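Long-range contacts in aldehyde dehydrogenase (Listeria monocytogenes, PDB 3K9D), which probably oxidises aldehyde substrates, passing the electrons to NAD or NADP as acceptor: residues 186-190 / 206-212; 138-143 / 171-175; 62-66 / 302-306; 240-244 / 322-326; 99-103 / 444-449. All coordinates share one frame; numbering follows the deposited sequence.

Interaction 1: 186-190 / 206-212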
loop_
_atom_site.group_PDB
_atom_site.type_symbol
_atom_site.label_atom_id
_atom_site.label_comp_id
_atom_site.label_asym_id
_atom_site.label_seq_id
_atom_site.Cartn_x
_atom_site.Cartn_y
_atom_site.Cartn_z
ATOM N N LEU A 186 14.589 4.216 -12.620
ATOM C CA LEU A 186 14.433 3.167 -11.603
ATOM C C LEU A 186 13.031 3.113 -11.031
ATOM O O LEU A 186 12.465 2.029 -10.862
ATOM C CB LEU A 186 15.452 3.319 -10.465
ATOM C CG LEU A 186 15.367 2.303 -9.305
ATOM C CD1 LEU A 186 15.675 0.847 -9.756
ATOM C CD2 LEU A 186 16.281 2.686 -8.149
ATOM N N MET A 187 12.471 4.284 -10.739
ATOM C CA MET A 187 11.154 4.364 -10.153
ATOM C C MET A 187 10.063 4.036 -11.186
ATOM O O MET A 187 9.111 3.345 -10.853
ATOM C CB MET A 187 10.893 5.758 -9.534
ATOM C CG MET A 187 11.708 6.095 -8.271
ATOM S SD MET A 187 11.256 7.684 -7.522
ATOM C CE MET A 187 11.490 8.796 -8.903
ATOM N N LYS A 188 10.202 4.552 -12.411
ATOM C CA LYS A 188 9.155 4.413 -13.462
ATOM C C LYS A 188 9.115 3.068 -14.189
ATOM O O LYS A 188 8.072 2.691 -14.733
ATOM C CB LYS A 188 9.229 5.549 -14.495
ATOM C CG LYS A 188 8.665 6.891 -13.999
ATOM C CD LYS A 188 8.747 7.981 -15.067
ATOM C CE LYS A 188 8.187 9.324 -14.573
ATOM N NZ LYS A 188 6.694 9.403 -14.572
ATOM N N HIS A 189 10.239 2.350 -14.204
ATOM C CA HIS A 189 10.355 1.073 -14.923
ATOM C C HIS A 189 9.251 0.062 -14.618
ATOM O O HIS A 189 8.820 -0.076 -13.476
ATOM C CB HIS A 189 11.707 0.422 -14.654
ATOM C CG HIS A 189 12.220 -0.381 -15.806
ATOM N ND1 HIS A 189 11.834 -1.684 -16.041
ATOM C CD2 HIS A 189 13.075 -0.058 -16.805
ATOM C CE1 HIS A 189 12.440 -2.134 -17.125
ATOM N NE2 HIS A 189 13.197 -1.166 -17.610
ATOM N N LYS A 190 8.811 -0.631 -15.665
ATOM C CA LYS A 190 7.764 -1.649 -15.601
ATOM C C LYS A 190 8.140 -2.853 -14.714
ATOM O O LYS A 190 7.292 -3.413 -14.006
ATOM C CB LYS A 190 7.450 -2.111 -17.031
ATOM C CG LYS A 190 6.277 -3.059 -17.166
ATOM C CD LYS A 190 6.422 -3.931 -18.411
ATOM C CE LYS A 190 5.951 -5.355 -18.138
ATOM N NZ LYS A 190 4.586 -5.395 -17.522
ATOM N N ALA A 206 7.642 12.250 -5.712
ATOM C CA ALA A 206 8.082 11.716 -7.007
ATOM C C ALA A 206 7.758 10.236 -7.151
ATOM O O ALA A 206 7.395 9.785 -8.238
ATOM C CB ALA A 206 9.586 11.948 -7.234
ATOM N N ALA A 207 7.904 9.498 -6.049
ATOM C CA ALA A 207 7.666 8.057 -6.008
ATOM C C ALA A 207 6.183 7.731 -6.205
ATOM O O ALA A 207 5.831 6.762 -6.886
ATOM C CB ALA A 207 8.166 7.477 -4.695
ATOM N N TYR A 208 5.314 8.548 -5.619
ATOM C CA TYR A 208 3.877 8.345 -5.783
ATOM C C TYR A 208 3.326 8.892 -7.100
ATOM O O TYR A 208 2.139 8.713 -7.412
ATOM C CB TYR A 208 3.099 8.883 -4.578
ATOM C CG TYR A 208 3.160 7.951 -3.396
ATOM C CD1 TYR A 208 2.372 6.796 -3.348
ATOM C CD2 TYR A 208 4.023 8.215 -2.330
ATOM C CE1 TYR A 208 2.435 5.928 -2.248
ATOM C CE2 TYR A 208 4.104 7.361 -1.238
ATOM C CZ TYR A 208 3.311 6.227 -1.197
ATOM O OH TYR A 208 3.411 5.394 -0.105
ATOM N N SER A 209 4.201 9.529 -7.878
ATOM C CA SER A 209 3.865 10.020 -9.209
ATOM C C SER A 209 4.511 9.192 -10.332
ATOM O O SER A 209 4.372 9.526 -11.508
ATOM C CB SER A 209 4.267 11.486 -9.330
ATOM O OG SER A 209 3.708 12.230 -8.257
ATOM N N SER A 210 5.180 8.105 -9.955
ATOM C CA SER A 210 6.001 7.291 -10.864
ATOM C C SER A 210 5.233 6.273 -11.726
ATOM O O SER A 210 5.753 5.797 -12.754
ATOM C CB SER A 210 7.056 6.540 -10.053
ATOM O OG SER A 210 6.451 5.588 -9.189
ATOM N N GLY A 211 4.017 5.927 -11.302
ATOM C CA GLY A 211 3.270 4.834 -11.927
ATOM C C GLY A 211 3.530 3.482 -11.289
ATOM O O GLY A 211 2.876 2.504 -11.628
ATOM N N THR A 212 4.499 3.435 -10.372
ATOM C CA THR A 212 4.898 2.217 -9.648
ATOM C C THR A 212 4.426 2.341 -8.215
ATOM O O THR A 212 4.504 3.440 -7.653
ATOM C CB THR A 212 6.448 2.055 -9.662
ATOM O OG1 THR A 212 6.901 1.953 -11.017
ATOM C CG2 THR A 212 6.932 0.831 -8.883
HETATM O O HOH W 1 6.542 -0.648 -12.099
#
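Where helix 180-188 runs out, K188 and S210 bring their CA atoms to 5.0 Å, S210 closing the type I turn that begins at A207 and ends helix 201-207. The bond that joins the two segments is T212 OG1 to M187 O, 2.6 Å, with the hydroxyl almost in line with the C=O. A water lies between T212 OG1 and H189 O, within hydrogen-bonding distance of both, so T212 OG1 holds M187 O directly and H189 O only through the water. The M187 side chain stretches over the other helix end: SD lies 3.9 Å from A207 CA, and the bend at chi3 (-56°) turns CE onto A206 CB at 4.0 Å. Outside this apolar patch, K188 CG rests on S210 O. S210 OG donates to A207 O and accepts from T212 N, making an ST turn after the helix. Both segments flank strand 192-197, with M187, S210 and T212 all packing on I195, an arrangement that fits a Rossmann-like alpha/beta layer.

Interaction 2: 138-143 / 171-175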
loop_
_atom_site.group_PDB
_atom_site.type_symbol
_atom_site.label_atom_id
_atom_site.label_comp_id
_atom_site.label_asym_id
_atom_site.label_seq_id
_atom_site.Cartn_x
_atom_site.Cartn_y
_atom_site.Cartn_z
ATOM N N SER A 138 14.427 -9.184 -5.187
ATOM C CA SER A 138 15.715 -8.569 -5.475
ATOM C C SER A 138 15.612 -7.102 -5.098
ATOM O O SER A 138 14.509 -6.617 -4.825
ATOM C CB SER A 138 16.069 -8.703 -6.956
ATOM O OG SER A 138 16.465 -10.034 -7.268
ATOM N N ILE A 139 16.738 -6.393 -5.076
ATOM C CA ILE A 139 16.718 -4.951 -4.748
ATOM C C ILE A 139 17.802 -4.171 -5.525
ATOM O O ILE A 139 18.936 -4.630 -5.639
ATOM C CB ILE A 139 16.741 -4.704 -3.185
ATOM C CG1 ILE A 139 16.489 -3.221 -2.838
ATOM C CG2 ILE A 139 18.035 -5.299 -2.507
ATOM C CD1 ILE A 139 16.033 -2.978 -1.418
ATOM N N VAL A 140 17.428 -3.029 -6.107
ATOM C CA VAL A 140 18.381 -2.152 -6.807
ATOM C C VAL A 140 18.361 -0.784 -6.134
ATOM O O VAL A 140 17.310 -0.150 -6.049
ATOM C CB VAL A 140 18.054 -1.976 -8.329
ATOM C CG1 VAL A 140 19.177 -1.222 -9.026
ATOM C CG2 VAL A 140 17.861 -3.323 -9.030
ATOM N N PHE A 141 19.521 -0.342 -5.653
ATOM C CA PHE A 141 19.626 0.896 -4.892
ATOM C C PHE A 141 19.918 2.137 -5.706
ATOM O O PHE A 141 20.707 2.119 -6.651
ATOM C CB PHE A 141 20.658 0.776 -3.753
ATOM C CG PHE A 141 20.258 -0.205 -2.678
ATOM C CD1 PHE A 141 19.245 0.106 -1.778
ATOM C CD2 PHE A 141 20.869 -1.439 -2.586
ATOM C CE1 PHE A 141 18.855 -0.796 -0.782
ATOM C CE2 PHE A 141 20.487 -2.351 -1.605
ATOM C CZ PHE A 141 19.474 -2.021 -0.699
ATOM N N SER A 142 19.264 3.219 -5.284
ATOM C CA SER A 142 19.575 4.568 -5.706
ATOM C C SER A 142 20.316 5.281 -4.568
ATOM O O SER A 142 19.712 5.624 -3.546
ATOM C CB SER A 142 18.290 5.332 -6.044
ATOM O OG SER A 142 18.603 6.623 -6.496
ATOM N N PRO A 143 21.632 5.488 -4.739
ATOM C CA PRO A 143 22.453 6.160 -3.728
ATOM C C PRO A 143 22.351 7.676 -3.779
ATOM O O PRO A 143 22.313 8.267 -4.859
ATOM C CB PRO A 143 23.883 5.701 -4.075
ATOM C CG PRO A 143 23.840 5.437 -5.549
ATOM C CD PRO A 143 22.430 5.045 -5.901
ATOM N N ALA A 171 20.998 -9.905 -7.769
ATOM C CA ALA A 171 19.878 -9.764 -6.834
ATOM C C ALA A 171 20.039 -8.580 -5.907
ATOM O O ALA A 171 19.053 -8.050 -5.409
ATOM C CB ALA A 171 19.695 -11.025 -6.023
ATOM N N ILE A 172 21.281 -8.181 -5.652
ATOM C CA ILE A 172 21.558 -7.005 -4.806
ATOM C C ILE A 172 22.518 -6.094 -5.553
ATOM O O ILE A 172 23.677 -6.456 -5.782
ATOM C CB ILE A 172 22.170 -7.404 -3.423
ATOM C CG1 ILE A 172 21.234 -8.372 -2.683
ATOM C CG2 ILE A 172 22.491 -6.148 -2.593
ATOM C CD1 ILE A 172 21.938 -9.289 -1.740
ATOM N N SER A 173 22.031 -4.934 -5.962
ATOM C CA SER A 173 22.823 -4.045 -6.795
ATOM C C SER A 173 22.597 -2.579 -6.455
ATOM O O SER A 173 21.724 -2.245 -5.657
ATOM C CB SER A 173 22.564 -4.324 -8.290
ATOM O OG SER A 173 21.206 -4.072 -8.637
ATOM N N CYS A 174 23.380 -1.707 -7.082
ATOM C CA CYS A 174 23.324 -0.285 -6.807
ATOM C C CYS A 174 23.767 0.462 -8.047
ATOM O O CYS A 174 24.739 0.050 -8.693
ATOM C CB CYS A 174 24.280 0.041 -5.644
ATOM S SG CYS A 174 24.198 1.719 -4.965
ATOM N N MET A 175 23.047 1.536 -8.386
ATOM C CA MET A 175 23.505 2.518 -9.382
ATOM C C MET A 175 24.886 3.053 -8.987
ATOM O O MET A 175 25.110 3.425 -7.827
ATOM C CB MET A 175 22.529 3.698 -9.473
ATOM C CG MET A 175 21.078 3.336 -9.812
ATOM S SD MET A 175 19.926 4.681 -9.520
ATOM C CE MET A 175 20.725 5.974 -10.470
#
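This is a parallel strand pair, buried in the mixed sheet and formed by the two strands of the beta-alpha-beta unit 138-143, 148-164 and 172-174. I139 pairs with I172, V140 with S173 and F141 with C174. The rungs run from I139 N to A171 O (2.9 Å), S173 N to I139 O, F141 N to S173 O and M175 N to F141 O (3.0 Å), all with N-H angles near 160°. The third differs in approach: F141 N sits tilted 33° out of the S173 carbonyl plane.

I139, F141, I172 and C174 share one face, toward helices 121-134 and 148-164. There the F141 ring takes I172 CG2 at its edge and I139 CG1 over one face, toward the rim, while C174 SG, anti to its own N (chi1 -171°), touches both F141 CB and P143 CG, at 3.9 and 3.8 Å. On the other face S173 OG nestles between the two methyls of V140, 3.5 Å from CG1 and from CG2, and V140 itself packs on helix 6-28. At the C-terminal end M175 SD lies 3.8 Å from S142 OG, whose hydrogen bond goes to T183.

M175 O is buried against P143 CG with no clear hydrogen-bond partner. The four backbone bonds thus set the register, and the side chains across the pair add mainly apolar packing.

Interaction 3: 62-66 / 302-306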
loop_
_atom_site.group_PDB
_atom_site.type_symbol
_atom_site.label_atom_id
_atom_site.label_comp_id
_atom_site.label_asym_id
_atom_site.label_seq_id
_atom_site.Cartn_x
_atom_site.Cartn_y
_atom_site.Cartn_z
ATOM N N THR A 62 30.162 11.894 3.845
ATOM C CA THR A 62 29.034 12.830 3.981
ATOM C C THR A 62 29.393 14.035 4.844
ATOM O O THR A 62 28.851 15.133 4.662
ATOM C CB THR A 62 27.779 12.161 4.596
ATOM O OG1 THR A 62 28.074 11.675 5.921
ATOM C CG2 THR A 62 27.283 11.003 3.727
ATOM N N GLY A 63 30.290 13.816 5.799
ATOM C CA GLY A 63 30.578 14.803 6.837
ATOM C C GLY A 63 29.557 14.836 7.963
ATOM O O GLY A 63 29.682 15.649 8.885
ATOM N N PHE A 64 28.542 13.972 7.898
ATOM C CA PHE A 64 27.496 13.946 8.926
ATOM C C PHE A 64 27.889 13.029 10.067
ATOM O O PHE A 64 28.616 12.052 9.880
ATOM C CB PHE A 64 26.123 13.447 8.413
ATOM C CG PHE A 64 25.564 14.191 7.221
ATOM C CD1 PHE A 64 25.965 15.482 6.899
ATOM C CD2 PHE A 64 24.585 13.585 6.439
ATOM C CE1 PHE A 64 25.437 16.142 5.794
ATOM C CE2 PHE A 64 24.041 14.236 5.337
ATOM C CZ PHE A 64 24.465 15.514 5.010
ATOM N N GLY A 65 27.370 13.363 11.239
ATOM C CA GLY A 65 27.288 12.460 12.367
ATOM C C GLY A 65 28.533 12.178 13.172
ATOM O O GLY A 65 29.528 12.900 13.099
ATOM N N ILE A 66 28.436 11.113 13.960
ATOM C CA ILE A 66 29.480 10.691 14.883
ATOM C C ILE A 66 29.843 9.247 14.512
ATOM O O ILE A 66 28.963 8.389 14.385
ATOM C CB ILE A 66 28.984 10.786 16.347
ATOM C CG1 ILE A 66 28.667 12.237 16.705
ATOM C CG2 ILE A 66 30.013 10.211 17.332
ATOM C CD1 ILE A 66 27.829 12.412 17.967
ATOM N N ILE A 302 23.535 22.560 8.342
ATOM C CA ILE A 302 23.421 22.198 9.753
ATOM C C ILE A 302 23.300 20.687 9.982
ATOM O O ILE A 302 23.520 20.216 11.103
ATOM C CB ILE A 302 22.217 22.923 10.436
ATOM C CG1 ILE A 302 20.872 22.433 9.862
ATOM C CG2 ILE A 302 22.372 24.443 10.334
ATOM C CD1 ILE A 302 19.644 22.739 10.721
ATOM N N VAL A 303 22.972 19.944 8.919
ATOM C CA VAL A 303 22.554 18.540 9.020
ATOM C C VAL A 303 23.676 17.622 9.494
ATOM O O VAL A 303 24.740 17.563 8.876
ATOM C CB VAL A 303 21.942 18.024 7.682
ATOM C CG1 VAL A 303 21.690 16.516 7.732
ATOM C CG2 VAL A 303 20.635 18.774 7.366
ATOM N N GLY A 304 23.426 16.939 10.614
ATOM C CA GLY A 304 24.379 16.002 11.203
ATOM C C GLY A 304 25.670 16.610 11.724
ATOM O O GLY A 304 26.685 15.904 11.850
ATOM N N LYS A 305 25.632 17.907 12.044
ATOM C CA LYS A 305 26.840 18.612 12.484
ATOM C C LYS A 305 26.819 18.864 13.980
ATOM O O LYS A 305 25.759 18.922 14.598
ATOM C CB LYS A 305 27.043 19.919 11.712
ATOM C CG LYS A 305 27.175 19.776 10.187
ATOM C CD LYS A 305 28.344 18.878 9.772
ATOM C CE LYS A 305 28.907 19.295 8.416
ATOM N NZ LYS A 305 30.185 18.606 8.080
ATOM N N SER A 306 28.007 19.022 14.555
ATOM C CA SER A 306 28.152 19.296 15.971
ATOM C C SER A 306 27.597 20.675 16.364
ATOM O O SER A 306 27.453 21.567 15.520
ATOM C CB SER A 306 29.622 19.226 16.342
ATOM O OG SER A 306 30.278 20.392 15.891
HETATM O O HOH W 2 29.092 17.868 5.132
#
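Two hydrogen bonds tie the loop at F64 to the one at G304. G65 N gives a short bond to G304 O, 2.7 Å, in the carbonyl plane and on a lone pair; N247 ND2 donates to the same oxygen. K305 NZ reaches G63 O at 3.1 Å from above the carbonyl plane, and a water links that amine weakly to T62 O. The lysine backbone points its CB away, and the bend at chi2 (-59°) swings the chain back to bring the amine in.

The apolar part centres on the F64 ring. V303 CG1 stands over its middle in a CH-pi contact, 4.0 Å from the centroid, and T62 CB lies over the opposite face nearer the rim. V303 O approaches F64 CD1 to 3.1 Å, and G304 CA comes within 4.2 Å of F64 CB.

Each segment leads into a helix, with I66 and S306 at the N-cap positions of 67-85 and 307-313. The type II turn 302-305, with G304 at positive phi, meets the ST turn that T62 OG1 makes with F64 N at the end of helix 51-62.

Interaction 4: 240-244 / 322-326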
loop_
_atom_site.group_PDB
_atom_site.type_symbol
_atom_site.label_atom_id
_atom_site.label_comp_id
_atom_site.label_asym_id
_atom_site.label_seq_id
_atom_site.Cartn_x
_atom_site.Cartn_y
_atom_site.Cartn_z
ATOM N N LEU A 240 18.138 13.869 25.305
ATOM C CA LEU A 240 19.534 14.105 24.954
ATOM C C LEU A 240 20.160 12.901 24.263
ATOM O O LEU A 240 20.887 13.087 23.300
ATOM C CB LEU A 240 20.369 14.547 26.168
ATOM C CG LEU A 240 19.909 15.860 26.812
ATOM C CD1 LEU A 240 20.808 16.187 27.983
ATOM C CD2 LEU A 240 19.922 17.002 25.801
ATOM N N ASP A 241 19.852 11.687 24.738
ATOM C CA ASP A 241 20.368 10.430 24.132
ATOM C C ASP A 241 20.019 10.343 22.654
ATOM O O ASP A 241 20.842 9.930 21.831
ATOM C CB ASP A 241 19.808 9.176 24.832
ATOM C CG ASP A 241 20.527 8.839 26.141
ATOM O OD1 ASP A 241 21.600 9.411 26.419
ATOM O OD2 ASP A 241 20.006 7.993 26.899
ATOM N N SER A 242 18.781 10.727 22.342
ATOM C CA SER A 242 18.247 10.687 20.980
ATOM C C SER A 242 18.663 11.884 20.128
ATOM O O SER A 242 19.125 11.727 18.999
ATOM C CB SER A 242 16.721 10.563 21.052
ATOM O OG SER A 242 16.076 11.231 19.995
ATOM N N LYS A 243 18.510 13.079 20.680
ATOM C CA LYS A 243 18.716 14.298 19.920
ATOM C C LYS A 243 20.185 14.533 19.539
ATOM O O LYS A 243 20.459 15.098 18.477
ATOM C CB LYS A 243 18.088 15.501 20.663
ATOM C CG LYS A 243 18.079 16.794 19.913
ATOM C CD LYS A 243 17.327 16.634 18.626
ATOM C CE LYS A 243 17.311 17.916 17.892
ATOM N NZ LYS A 243 16.601 17.862 16.578
ATOM N N THR A 244 21.115 14.060 20.379
ATOM C CA THR A 244 22.548 14.134 20.070
ATOM C C THR A 244 23.088 12.919 19.308
ATOM O O THR A 244 24.215 12.956 18.822
ATOM C CB THR A 244 23.413 14.296 21.345
ATOM O OG1 THR A 244 23.283 13.122 22.148
ATOM C CG2 THR A 244 22.970 15.500 22.162
ATOM N N ALA A 322 28.506 22.188 25.424
ATOM C CA ALA A 322 27.081 22.237 25.075
ATOM C C ALA A 322 26.715 21.071 24.153
ATOM O O ALA A 322 27.355 20.862 23.121
ATOM C CB ALA A 322 26.722 23.570 24.447
ATOM N N ARG A 323 25.693 20.316 24.563
ATOM C CA ARG A 323 25.244 19.099 23.889
ATOM C C ARG A 323 24.146 19.352 22.861
ATOM O O ARG A 323 24.070 18.640 21.857
ATOM C CB ARG A 323 24.737 18.082 24.907
ATOM C CG ARG A 323 25.822 17.506 25.835
ATOM C CD ARG A 323 25.304 16.285 26.598
ATOM N NE ARG A 323 24.991 15.176 25.693
ATOM C CZ ARG A 323 24.296 14.088 26.025
ATOM N NH1 ARG A 323 23.816 13.936 27.248
ATOM N NH2 ARG A 323 24.064 13.146 25.116
ATOM N N VAL A 324 23.306 20.352 23.129
ATOM C CA VAL A 324 22.215 20.782 22.232
ATOM C C VAL A 324 21.979 22.279 22.432
ATOM O O VAL A 324 22.244 22.836 23.511
ATOM C CB VAL A 324 20.825 20.062 22.476
ATOM C CG1 VAL A 324 20.804 18.588 22.026
ATOM C CG2 VAL A 324 20.361 20.216 23.919
ATOM N N LEU A 325 21.454 22.919 21.395
ATOM C CA LEU A 325 21.053 24.301 21.471
ATOM C C LEU A 325 19.548 24.333 21.535
ATOM O O LEU A 325 18.879 23.694 20.724
ATOM C CB LEU A 325 21.583 25.088 20.264
ATOM C CG LEU A 325 23.115 25.136 20.151
ATOM C CD1 LEU A 325 23.540 25.816 18.851
ATOM C CD2 LEU A 325 23.754 25.824 21.370
ATOM N N ILE A 326 19.022 25.046 22.533
ATOM C CA ILE A 326 17.581 25.146 22.757
ATOM C C ILE A 326 17.077 26.596 22.684
ATOM O O ILE A 326 17.563 27.489 23.392
ATOM C CB ILE A 326 17.160 24.481 24.095
ATOM C CG1 ILE A 326 17.825 23.114 24.253
ATOM C CG2 ILE A 326 15.626 24.331 24.187
ATOM C CD1 ILE A 326 17.293 22.266 25.421
HETATM O O HOH W 3 23.990 10.360 25.000
#
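V324 and R323 face the end of helix 232-243 in two different ways, one by close apolar packing and the other through polar atoms and water. On the tight side, where V324, L240 and K243 are all buried, V324 splits its two methyls: CG2 meets L240 CD2 at 3.8 Å, while CG1 fits between T244 CG2 and K243 CG, 3.8 and 3.9 Å away. K243 then bends at chi2 (59°), and its amine runs on to E254 O. F271 of helix 261-273 packs on L240 as well, closing in this side.

V324 leads into strand 324-328 of the seven-stranded parallel sheet, where it is flanked by strands 276-278 and 346-352; the helix lies against that alpha/beta sheet through these methyls.

R323, partly exposed and met by water at its end, makes the looser half. Its chain, bent at chi3 (65°), carries the guanidinium back across the helix so that one face lies over L240 CB, with NH1 3.7 Å from that carbon. NH2 gives T244 OG1 only a weak bond, 3.1 Å with an angle of 130°. The same hydroxyl donates to L240 O at 2.7 Å, and T244 N reaches that carbonyl from the opposite face of its plane. Farther out, a water takes a weak bond from R323 NH2 and donates to D241 OD1, bridging groups of opposite charge that do not touch. D241 OD2 forms its salt bridge with K237.

Interaction 5: 99-103 / 444-449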
loop_
_atom_site.group_PDB
_atom_site.type_symbol
_atom_site.label_atom_id
_atom_site.label_comp_id
_atom_site.label_asym_id
_atom_site.label_seq_id
_atom_site.Cartn_x
_atom_site.Cartn_y
_atom_site.Cartn_z
ATOM N N GLU A 99 -11.222 -25.133 7.674
ATOM C CA GLU A 99 -12.601 -24.753 8.027
ATOM C C GLU A 99 -13.203 -23.821 6.979
ATOM O O GLU A 99 -14.317 -24.049 6.498
ATOM C CB GLU A 99 -12.664 -24.065 9.404
ATOM C CG GLU A 99 -11.910 -24.771 10.543
ATOM C CD GLU A 99 -12.157 -26.273 10.591
ATOM O OE1 GLU A 99 -13.329 -26.692 10.734
ATOM O OE2 GLU A 99 -11.168 -27.034 10.481
ATOM N N LYS A 100 -12.462 -22.769 6.639
ATOM C CA LYS A 100 -12.873 -21.828 5.601
ATOM C C LYS A 100 -12.569 -22.339 4.183
ATOM O O LYS A 100 -13.131 -21.828 3.201
ATOM C CB LYS A 100 -12.213 -20.470 5.832
ATOM C CG LYS A 100 -12.942 -19.603 6.854
ATOM C CD LYS A 100 -12.449 -18.167 6.814
ATOM C CE LYS A 100 -13.438 -17.205 7.480
ATOM N NZ LYS A 100 -13.455 -17.305 8.975
ATOM N N LYS A 101 -11.696 -23.351 4.104
ATOM C CA LYS A 101 -11.178 -23.916 2.847
ATOM C C LYS A 101 -10.444 -22.863 2.025
ATOM O O LYS A 101 -10.691 -22.694 0.833
ATOM C CB LYS A 101 -12.272 -24.637 2.054
ATOM C CG LYS A 101 -12.572 -26.020 2.580
ATOM C CD LYS A 101 -13.770 -26.639 1.871
ATOM C CE LYS A 101 -15.019 -26.582 2.746
ATOM N NZ LYS A 101 -15.026 -27.663 3.785
ATOM N N VAL A 102 -9.546 -22.147 2.707
ATOM C CA VAL A 102 -8.734 -21.082 2.120
ATOM C C VAL A 102 -7.264 -21.283 2.534
ATOM O O VAL A 102 -6.944 -21.322 3.722
ATOM C CB VAL A 102 -9.196 -19.668 2.583
ATOM C CG1 VAL A 102 -8.308 -18.569 1.973
ATOM C CG2 VAL A 102 -10.656 -19.400 2.241
ATOM N N MET A 103 -6.384 -21.411 1.545
ATOM C CA MET A 103 -4.945 -21.484 1.778
ATOM C C MET A 103 -4.326 -20.136 1.444
ATOM O O MET A 103 -4.850 -19.412 0.592
ATOM C CB MET A 103 -4.312 -22.571 0.900
ATOM C CG MET A 103 -5.012 -23.927 0.975
ATOM S SD MET A 103 -4.021 -25.284 0.313
ATOM C CE MET A 103 -4.067 -24.976 -1.450
ATOM N N ARG A 444 -4.441 -16.049 -2.161
ATOM C CA ARG A 444 -5.414 -16.918 -1.516
ATOM C C ARG A 444 -6.056 -17.913 -2.459
ATOM O O ARG A 444 -6.521 -17.560 -3.547
ATOM C CB ARG A 444 -6.475 -16.103 -0.794
ATOM C CG ARG A 444 -5.906 -15.356 0.390
ATOM C CD ARG A 444 -6.589 -14.053 0.533
ATOM N NE ARG A 444 -5.998 -13.202 1.562
ATOM C CZ ARG A 444 -5.284 -12.115 1.305
ATOM N NH1 ARG A 444 -5.028 -11.757 0.048
ATOM N NH2 ARG A 444 -4.824 -11.379 2.310
ATOM N N ILE A 445 -6.066 -19.169 -2.031
ATOM C CA ILE A 445 -6.582 -20.259 -2.844
ATOM C C ILE A 445 -7.805 -20.758 -2.109
ATOM O O ILE A 445 -7.693 -21.254 -0.988
ATOM C CB ILE A 445 -5.534 -21.394 -3.038
ATOM C CG1 ILE A 445 -4.259 -20.830 -3.658
ATOM C CG2 ILE A 445 -6.102 -22.538 -3.895
ATOM C CD1 ILE A 445 -3.219 -20.344 -2.653
ATOM N N ALA A 446 -8.969 -20.589 -2.734
ATOM C CA ALA A 446 -10.243 -20.817 -2.065
ATOM C C ALA A 446 -11.141 -21.772 -2.830
ATOM O O ALA A 446 -11.283 -21.650 -4.049
ATOM C CB ALA A 446 -10.955 -19.502 -1.839
ATOM N N THR A 447 -11.744 -22.701 -2.083
ATOM C CA THR A 447 -12.663 -23.719 -2.590
ATOM C C THR A 447 -14.113 -23.283 -2.416
ATOM O O THR A 447 -14.472 -22.744 -1.369
ATOM C CB THR A 447 -12.436 -25.062 -1.843
ATOM O OG1 THR A 447 -11.058 -25.438 -1.959
ATOM C CG2 THR A 447 -13.310 -26.188 -2.393
ATOM N N GLY A 448 -14.937 -23.530 -3.443
ATOM C CA GLY A 448 -16.369 -23.257 -3.389
ATOM C C GLY A 448 -17.083 -23.925 -2.235
ATOM O O GLY A 448 -16.897 -25.116 -1.980
ATOM N N VAL A 449 -17.878 -23.135 -1.524
ATOM C CA VAL A 449 -18.655 -23.618 -0.380
ATOM C C VAL A 449 -20.164 -23.408 -0.604
ATOM O O VAL A 449 -20.996 -23.869 0.185
ATOM C CB VAL A 449 -18.182 -22.961 0.964
ATOM C CG1 VAL A 449 -16.761 -23.428 1.340
ATOM C CG2 VAL A 449 -18.246 -21.433 0.898
HETATM O O HOH W 4 -13.659 -20.841 0.363
HETATM O O HOH W 5 -8.585 -24.150 -1.043
#
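M103 and I445 form a hydrogen-bonded antiparallel pair, M103 N to I445 O and I445 N to M103 O both 2.9 Å, and next to them V102 and A446 make a non-hydrogen-bonded pair. T447 N to K101 O continues the ladder.

The M103 side chain can be followed outward. CB passes I445 O at 4.1 Å; CG, beside the backbone N (chi1 -50°), and SD carry the chain on without a close partner across the pair; the bend at chi3 (-72°) then turns CE back to I445 CG2 at 4.0 Å. From the other strand I445 CD1 lies 3.7 Å from M103 O. On the opposite face V102 CG2 touches A446 CB at 4.1 Å. Toward the bulge a water donates to both K101 O and I445 O and also bonds T447 OG1, while a second bridges K100 O and T447 O.

K101 and V102 stand opposite D97 in a G1 bulge, where strand 92-97 turns into 102-116; M103 also packs on M93 and E96 of 92-97. On its other edge, strand 440-447 pairs in parallel with a strand of the second subunit, carrying the sheet across the interface, and R444 forms a salt bridge with D432 of that subunit.

How the interactions relate
Interactions 2 and 4 are buried; 1, 3 and 5 only partly so. Interaction 2 is almost wholly backbone ladder and apolar side chains. Interaction 1 touches it through L186 CD2, which packs on V140 O and S142 CB, but relies on a threonine hydroxyl and a water. Interactions 3 and 4 lie together, I66 CD1 resting on T244 O: the first joins two loops by glycine backbone and a ring, the second sets a helix end on the parallel sheet. Interaction 5 stands apart, about 55 Å between centres from interaction 4; it shares a sheet with interaction 2, but its ladder is antiparallel and water-bridged. Several residues of interactions 1 and 5 meet the second subunit, of interaction 4 only D241.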